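Local coordinates for periplasmic binding protein/LacI transcriptional regulator (Burkholderia multivorans, PDB 4YLE) that probably serves as the substrate-binding protein of an ABC transporter, capturing a simple sugar in the periplasm for uptake, at residues A[230-235]-A[272-277]. Residues are numbered along the deposited sequence; the frame is centred on the assembly and turned at random.
Sequences GNDNMA and LATADQ
Asp-232 and Thr-274 make the whole of this contact, a single buried hydrogen bond: Thr-274 OG1 donates to Asp-232 OD1 at 2.6 Å. The hydroxyl arrives on the syn side of OD1, the side of the other carboxylate oxygen, and stays 3.3 Å from Asp-232 OD2. The two side chains meet at about a right angle. With chi1 at -174°, Thr-274 holds OG1 opposite its own backbone N and points it at the acid, while CB comes no nearer than 3.5 Å to Asp-232 OD1.

Both groups are gripped a second time by the loop after strand 252-254. Ile-259 N donates to Asp-232 OD2 and Asn-258 N to Thr-274 OG1, while Tyr-256 N adds a weak bond to Asp-232 OD1. The carboxylate is thus pinned through both oxygens, and its place in the first turn of helix 232-244 probably favours the negative charge. Just before it, Asn-231 is the N-cap, its OD1 accepting from the N of selenomethionine Met-234 at 2.9 Å.

The ligand pocket adjoins: Asn-231 ND2 and Gln-277 NE2 each bond to the unidentified ligand. Helix 232-244 follows strand 226-229; 272-275 runs beside strand 252-254 of the same sheet, and 274-276 also pairs antiparallel with 308-314. A helix N-terminus is thus tied to a neighbouring strand within one lobe of the two-lobed periplasmic binding protein fold.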
loop_
_atom_site.group_PDB
_atom_site.type_symbol
_atom_site.label_atom_id
_atom_site.label_comp_id
_atom_site.label_asym_id
_atom_site.label_seq_id
_atom_site.Cartn_x
_atom_site.Cartn_y
_atom_site.Cartn_z
ATOM N N GLY A 230 4.552 8.811 0.723
ATOM C CA GLY A 230 3.819 7.718 0.130
ATOM C C GLY A 230 2.986 6.869 1.094
ATOM O O GLY A 230 2.092 6.143 0.673
ATOM N N ASN A 231 3.265 6.936 2.385
ATOM C CA ASN A 231 2.361 6.312 3.371
ATOM C C ASN A 231 2.453 7.056 4.697
ATOM O O ASN A 231 3.307 7.921 4.865
ATOM C CB ASN A 231 2.636 4.798 3.488
ATOM C CG ASN A 231 3.856 4.467 4.285
ATOM O OD1 ASN A 231 4.699 5.323 4.525
ATOM N ND2 ASN A 231 3.963 3.203 4.712
ATOM N N ASP A 232 1.520 6.768 5.589
ATOM C CA ASP A 232 1.444 7.454 6.856
ATOM C C ASP A 232 2.657 7.160 7.739
ATOM O O ASP A 232 3.105 8.031 8.491
ATOM C CB ASP A 232 0.176 7.086 7.597
ATOM C CG ASP A 232 -1.076 7.833 7.068
ATOM O OD1 ASP A 232 -0.964 8.726 6.203
ATOM O OD2 ASP A 232 -2.186 7.478 7.539
ATOM N N ASN A 233 3.188 5.945 7.672
ATOM C CA ASN A 233 4.356 5.623 8.500
ATOM C C ASN A 233 5.532 6.529 8.108
ATOM O O ASN A 233 6.232 7.081 8.992
ATOM C CB ASN A 233 4.730 4.153 8.390
ATOM C CG ASN A 233 3.921 3.294 9.324
ATOM O OD1 ASN A 233 3.319 3.801 10.292
ATOM N ND2 ASN A 233 3.942 1.992 9.094
HETATM N N MSE A 234 5.733 6.713 6.807
HETATM C CA MSE A 234 6.801 7.615 6.393
HETATM C C MSE A 234 6.469 9.039 6.792
HETATM O O MSE A 234 7.387 9.799 7.150
HETATM C CB MSE A 234 7.063 7.494 4.916
HETATM C CG MSE A 234 7.809 6.231 4.603
HETATM SE SE MSE A 234 8.338 6.016 2.771
HETATM C CE MSE A 234 6.608 6.356 1.963
ATOM N N ALA A 235 5.183 9.404 6.746
ATOM C CA ALA A 235 4.751 10.734 7.175
ATOM C C ALA A 235 5.039 10.962 8.656
ATOM O O ALA A 235 5.427 12.061 9.022
ATOM C CB ALA A 235 3.293 10.944 6.891
ATOM N N LEU A 272 -1.164 17.510 7.333
ATOM C CA LEU A 272 -2.206 18.253 6.649
ATOM C C LEU A 272 -3.297 17.393 5.989
ATOM O O LEU A 272 -4.471 17.771 5.961
ATOM C CB LEU A 272 -1.566 19.152 5.586
ATOM C CG LEU A 272 -2.548 19.914 4.692
ATOM C CD1 LEU A 272 -3.188 21.043 5.497
ATOM C CD2 LEU A 272 -1.857 20.447 3.434
ATOM N N ALA A 273 -2.909 16.261 5.438
ATOM C CA ALA A 273 -3.863 15.380 4.773
ATOM C C ALA A 273 -3.298 13.993 4.639
ATOM O O ALA A 273 -2.090 13.798 4.637
ATOM C CB ALA A 273 -4.217 15.922 3.406
ATOM N N THR A 274 -4.205 13.035 4.519
ATOM C CA THR A 274 -3.862 11.660 4.193
ATOM C C THR A 274 -4.986 11.138 3.301
ATOM O O THR A 274 -5.767 11.926 2.792
ATOM C CB THR A 274 -3.694 10.813 5.453
ATOM O OG1 THR A 274 -3.227 9.504 5.100
ATOM C CG2 THR A 274 -4.992 10.689 6.246
ATOM N N ALA A 275 -5.056 9.828 3.087
ATOM C CA ALA A 275 -6.117 9.269 2.240
ATOM C C ALA A 275 -6.486 7.935 2.801
ATOM O O ALA A 275 -5.617 7.198 3.287
ATOM C CB ALA A 275 -5.680 9.132 0.794
ATOM N N ASP A 276 -7.772 7.602 2.726
ATOM C CA ASP A 276 -8.204 6.283 3.146
ATOM C C ASP A 276 -8.374 5.447 1.890
ATOM O O ASP A 276 -9.133 5.807 1.000
ATOM C CB ASP A 276 -9.492 6.351 3.954
ATOM C CG ASP A 276 -9.689 5.135 4.848
ATOM O OD1 ASP A 276 -9.227 4.041 4.469
ATOM O OD2 ASP A 276 -10.300 5.261 5.923
ATOM N N GLN A 277 -7.624 4.354 1.817
ATOM C CA GLN A 277 -7.713 3.412 0.685
ATOM C C GLN A 277 -8.311 2.091 1.137
ATOM O O GLN A 277 -8.254 1.090 0.404
ATOM C CB GLN A 277 -6.343 3.179 0.027
ATOM C CG GLN A 277 -5.304 2.595 0.978
ATOM C CD GLN A 277 -4.104 1.971 0.282
ATOM O OE1 GLN A 277 -4.241 1.365 -0.768
ATOM N NE2 GLN A 277 -2.924 2.099 0.882
#